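Amidohydrolase 3 domain-containing protein (Pyrococcus furiosus, PDB 3ICJ) is an uncharacterized zinc-binding member of the amidohydrolase family that probably hydrolyses carbon-nitrogen bonds other than peptide bonds. Local coordinates at residues M113-L125 with I137-P151. Residues are numbered along the deposited sequence; the frame is centred on the assembly and turned at random.
Sequences MVDLRGVKSMEEL and IFGFGWDQDELGRWP
Phe140 lies between Met113 and Arg117, its ring lifted off strand 137-142 on the side where Asp115 also projects. The methyl of Met113 approaches obliquely, CE 3.7 Å from Phe140 CD2, and the sulfur adds a Met-aromatic contact. At the far end of the ring, Arg117 NE comes within 3.5 Å of Phe140 CE1, with guanidinium and ring planes 36° apart. That guanidinium is held by Asp115 in a side-on salt bridge, NE to OD1 and NH2 to OD2. Asp115 OD1 also accepts from the backbone N of Arg117, an Asx turn, so two donors grip it from opposite faces of the carboxylate. Beneath these side chains the strands pair in parallel: Val114 N donates to Phe138 O (2.8 Å), Phe140 N to Val114 O, and Leu116 N to Phe140 O. Arg117 CG packs directly on the backbone of Gly141, 3.8 Å from Gly141 CA.

The second centre is Met122 with Leu147: Met122 CE meets both Leu147 methyls, lying 4.0 Å from Leu147 CD2. Bent at chi2 and chi3, both near +60°, the Met122 chain folds its end onto Pro151, SD lying 3.7 Å from Pro151 CB, while its CE sits over one face of the Arg149 guanidinium. Leu147 CD2 fits against Ser121 O (3.6 Å) and is also touched by Val119 CG1 and Leu125 CD1. A water joins Arg149 NH2 to Glu123 OE2, and the same NH2 forms a salt bridge with Asp155.

Strand 114-115, helix 122-130 and strand 137-142 form a beta-alpha-beta unit, away from the two zinc ions. Strand 114-115 edges a mixed sheet, strand 163-167 flanks 137-142 on its other side, and helix 153-156 meets Met122 and Leu125.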
# COMPACT_ATOMS: atom_id res chain seq x y z
N MET A 113 12.26 7.01 -10.57
CA MET A 113 11.89 7.44 -11.91
C MET A 113 12.36 8.86 -12.19
O MET A 113 12.44 9.69 -11.28
CB MET A 113 10.37 7.34 -12.12
CG MET A 113 9.88 5.93 -12.41
SD MET A 113 8.31 5.90 -13.29
CE MET A 113 7.17 6.38 -12.04
N VAL A 114 12.69 9.12 -13.45
CA VAL A 114 13.04 10.47 -13.87
C VAL A 114 11.76 11.30 -13.94
O VAL A 114 10.81 10.93 -14.64
CB VAL A 114 13.81 10.48 -15.22
CG1 VAL A 114 14.01 11.92 -15.73
CG2 VAL A 114 15.17 9.78 -15.08
N ASP A 115 11.74 12.42 -13.22
CA ASP A 115 10.61 13.36 -13.19
C ASP A 115 10.60 14.31 -14.40
O ASP A 115 11.46 15.19 -14.52
CB ASP A 115 10.66 14.17 -11.88
CG ASP A 115 9.36 14.89 -11.56
OD1 ASP A 115 8.46 14.98 -12.43
OD2 ASP A 115 9.24 15.38 -10.42
N LEU A 116 9.60 14.14 -15.28
CA LEU A 116 9.49 14.92 -16.53
C LEU A 116 8.28 15.85 -16.56
O LEU A 116 7.87 16.29 -17.65
CB LEU A 116 9.44 14.00 -17.76
CG LEU A 116 10.59 13.05 -18.10
CD1 LEU A 116 10.23 12.18 -19.31
CD2 LEU A 116 11.90 13.80 -18.33
N ARG A 117 7.70 16.15 -15.40
CA ARG A 117 6.55 17.06 -15.33
C ARG A 117 6.97 18.51 -15.57
O ARG A 117 7.95 18.98 -14.98
CB ARG A 117 5.83 16.93 -13.97
CG ARG A 117 5.07 15.62 -13.79
CD ARG A 117 4.54 15.49 -12.38
NE ARG A 117 5.60 15.20 -11.41
CZ ARG A 117 5.46 15.31 -10.09
NH1 ARG A 117 4.31 15.71 -9.56
NH2 ARG A 117 6.49 15.02 -9.29
N GLY A 118 6.25 19.19 -16.46
CA GLY A 118 6.52 20.60 -16.76
C GLY A 118 7.69 20.86 -17.70
O GLY A 118 8.16 22.00 -17.80
N VAL A 119 8.17 19.82 -18.39
CA VAL A 119 9.25 19.95 -19.39
C VAL A 119 8.75 20.66 -20.65
O VAL A 119 7.75 20.24 -21.25
CB VAL A 119 9.87 18.57 -19.75
CG1 VAL A 119 10.81 18.70 -20.91
CG2 VAL A 119 10.62 17.99 -18.59
N LYS A 120 9.44 21.72 -21.05
CA LYS A 120 8.95 22.63 -22.09
C LYS A 120 9.40 22.32 -23.52
O LYS A 120 8.78 22.80 -24.48
CB LYS A 120 9.27 24.08 -21.73
CG LYS A 120 8.67 24.57 -20.41
CD LYS A 120 7.15 24.51 -20.42
CE LYS A 120 6.58 24.96 -19.09
NZ LYS A 120 5.20 24.42 -18.96
N SER A 121 10.46 21.54 -23.68
CA SER A 121 10.98 21.21 -25.01
C SER A 121 11.58 19.81 -25.05
O SER A 121 11.97 19.27 -24.02
CB SER A 121 12.01 22.26 -25.49
OG SER A 121 13.27 22.10 -24.85
N MET A 122 11.66 19.24 -26.25
CA MET A 122 12.28 17.92 -26.45
C MET A 122 13.76 17.89 -26.05
O MET A 122 14.27 16.85 -25.61
CB MET A 122 12.09 17.42 -27.89
CG MET A 122 12.11 15.87 -28.05
SD MET A 122 10.79 15.01 -27.17
CE MET A 122 9.35 15.88 -27.81
N GLU A 123 14.43 19.04 -26.18
CA GLU A 123 15.82 19.24 -25.76
C GLU A 123 15.98 19.05 -24.26
O GLU A 123 16.90 18.34 -23.83
CB GLU A 123 16.33 20.64 -26.17
CG GLU A 123 16.55 20.87 -27.68
CD GLU A 123 15.26 20.84 -28.52
OE1 GLU A 123 14.20 21.33 -28.06
OE2 GLU A 123 15.30 20.31 -29.66
N GLU A 124 15.15 19.69 -23.47
CA GLU A 124 15.15 19.51 -22.06
C GLU A 124 14.70 18.11 -21.56
O GLU A 124 15.21 17.58 -20.59
CB GLU A 124 14.32 20.60 -21.39
CG GLU A 124 13.79 20.21 -20.05
CD GLU A 124 13.77 21.36 -19.09
OE1 GLU A 124 14.63 21.39 -18.19
OE2 GLU A 124 12.89 22.23 -19.24
N LEU A 125 13.73 17.54 -22.27
CA LEU A 125 13.29 16.19 -21.97
C LEU A 125 14.44 15.21 -22.15
O LEU A 125 14.67 14.37 -21.29
CB LEU A 125 12.08 15.76 -22.83
CG LEU A 125 11.48 14.37 -22.56
CD1 LEU A 125 9.96 14.40 -22.58
CD2 LEU A 125 12.00 13.32 -23.54
N ILE A 137 16.42 3.40 -18.08
CA ILE A 137 15.88 4.67 -17.57
C ILE A 137 14.36 4.68 -17.67
O ILE A 137 13.82 4.70 -18.77
CB ILE A 137 16.44 5.91 -18.32
CG1 ILE A 137 17.97 5.94 -18.29
CG2 ILE A 137 15.87 7.20 -17.71
CD1 ILE A 137 18.58 6.81 -19.37
N PHE A 138 13.70 4.70 -16.52
CA PHE A 138 12.25 4.86 -16.41
C PHE A 138 11.92 6.29 -16.01
O PHE A 138 12.61 6.89 -15.20
CB PHE A 138 11.65 3.87 -15.40
CG PHE A 138 11.86 2.42 -15.78
CD1 PHE A 138 11.07 1.82 -16.76
CD2 PHE A 138 12.86 1.67 -15.18
CE1 PHE A 138 11.26 0.48 -17.13
CE2 PHE A 138 13.06 0.33 -15.53
CZ PHE A 138 12.26 -0.27 -16.51
N GLY A 139 10.86 6.83 -16.60
CA GLY A 139 10.42 8.19 -16.31
C GLY A 139 8.93 8.36 -16.51
O GLY A 139 8.26 7.45 -16.99
N PHE A 140 8.42 9.54 -16.15
CA PHE A 140 6.98 9.79 -16.14
C PHE A 140 6.65 11.27 -16.25
O PHE A 140 7.50 12.13 -15.96
CB PHE A 140 6.34 9.23 -14.85
CG PHE A 140 6.63 10.07 -13.62
CD1 PHE A 140 5.71 11.03 -13.19
CD2 PHE A 140 7.82 9.91 -12.91
CE1 PHE A 140 5.98 11.83 -12.07
CE2 PHE A 140 8.09 10.70 -11.78
CZ PHE A 140 7.17 11.65 -11.36
N GLY A 141 5.41 11.57 -16.62
CA GLY A 141 4.87 12.91 -16.47
C GLY A 141 5.02 13.90 -17.61
O GLY A 141 4.72 15.07 -17.43
N TRP A 142 5.50 13.45 -18.77
CA TRP A 142 5.55 14.33 -19.95
C TRP A 142 4.16 14.57 -20.56
O TRP A 142 3.22 13.81 -20.33
CB TRP A 142 6.54 13.82 -21.01
CG TRP A 142 6.23 12.45 -21.58
CD1 TRP A 142 6.79 11.26 -21.19
CD2 TRP A 142 5.33 12.13 -22.66
NE1 TRP A 142 6.29 10.23 -21.94
CE2 TRP A 142 5.39 10.73 -22.85
CE3 TRP A 142 4.47 12.89 -23.47
CZ2 TRP A 142 4.62 10.07 -23.83
CZ3 TRP A 142 3.70 12.23 -24.44
CH2 TRP A 142 3.79 10.83 -24.62
N ASP A 143 4.07 15.62 -21.36
CA ASP A 143 2.83 16.03 -22.00
C ASP A 143 3.23 16.67 -23.31
O ASP A 143 4.06 17.59 -23.33
CB ASP A 143 2.09 17.03 -21.09
CG ASP A 143 0.67 17.37 -21.56
OD1 ASP A 143 0.35 17.24 -22.76
OD2 ASP A 143 -0.13 17.80 -20.70
N GLN A 144 2.64 16.20 -24.41
CA GLN A 144 2.98 16.68 -25.76
C GLN A 144 2.57 18.14 -26.02
O GLN A 144 3.13 18.79 -26.90
CB GLN A 144 2.41 15.76 -26.85
CG GLN A 144 0.90 15.84 -27.07
CD GLN A 144 0.09 14.95 -26.12
OE1 GLN A 144 0.64 14.27 -25.24
NE2 GLN A 144 -1.21 14.95 -26.32
N ASP A 145 1.60 18.64 -25.25
CA ASP A 145 1.19 20.05 -25.32
C ASP A 145 2.24 20.97 -24.72
O ASP A 145 2.53 22.03 -25.28
CB ASP A 145 -0.15 20.26 -24.59
CG ASP A 145 -1.27 19.44 -25.19
OD1 ASP A 145 -1.29 19.25 -26.43
OD2 ASP A 145 -2.14 18.98 -24.42
N GLU A 146 2.82 20.55 -23.59
CA GLU A 146 3.91 21.27 -22.94
C GLU A 146 5.22 21.19 -23.75
O GLU A 146 6.01 22.13 -23.76
CB GLU A 146 4.13 20.74 -21.52
CG GLU A 146 2.94 20.93 -20.57
CD GLU A 146 3.09 20.19 -19.24
OE1 GLU A 146 3.83 19.18 -19.17
OE2 GLU A 146 2.46 20.61 -18.25
N LEU A 147 5.41 20.07 -24.44
CA LEU A 147 6.59 19.82 -25.28
C LEU A 147 6.54 20.54 -26.64
O LEU A 147 7.59 20.90 -27.18
CB LEU A 147 6.74 18.32 -25.53
CG LEU A 147 7.25 17.44 -24.40
CD1 LEU A 147 6.87 16.00 -24.66
CD2 LEU A 147 8.76 17.59 -24.25
N GLY A 148 5.34 20.71 -27.19
CA GLY A 148 5.16 21.31 -28.52
C GLY A 148 4.86 20.28 -29.59
O GLY A 148 4.32 20.61 -30.65
N ARG A 149 5.22 19.02 -29.31
CA ARG A 149 4.92 17.87 -30.17
C ARG A 149 5.05 16.58 -29.36
O ARG A 149 5.44 16.62 -28.18
CB ARG A 149 5.83 17.83 -31.43
CG ARG A 149 7.33 17.77 -31.17
CD ARG A 149 8.10 17.62 -32.48
NE ARG A 149 9.56 17.56 -32.29
CZ ARG A 149 10.24 16.44 -32.05
NH1 ARG A 149 9.62 15.27 -31.93
NH2 ARG A 149 11.56 16.49 -31.89
N TRP A 150 4.72 15.45 -29.97
CA TRP A 150 4.86 14.16 -29.32
C TRP A 150 6.33 13.72 -29.30
O TRP A 150 7.03 13.90 -30.30
CB TRP A 150 4.06 13.09 -30.06
CG TRP A 150 2.59 13.14 -29.85
CD1 TRP A 150 1.69 13.93 -30.52
CD2 TRP A 150 1.82 12.33 -28.95
NE1 TRP A 150 0.41 13.68 -30.07
CE2 TRP A 150 0.46 12.70 -29.11
CE3 TRP A 150 2.15 11.33 -28.01
CZ2 TRP A 150 -0.57 12.11 -28.36
CZ3 TRP A 150 1.11 10.75 -27.26
CH2 TRP A 150 -0.23 11.14 -27.44
N PRO A 151 6.78 13.13 -28.17
CA PRO A 151 8.10 12.49 -28.18
C PRO A 151 8.02 11.18 -28.96
O PRO A 151 6.96 10.54 -29.00
CB PRO A 151 8.38 12.24 -26.69
CG PRO A 151 7.01 12.10 -26.05
CD PRO A 151 6.05 12.91 -26.91
O HOH W 1 13.01 19.15 -31.08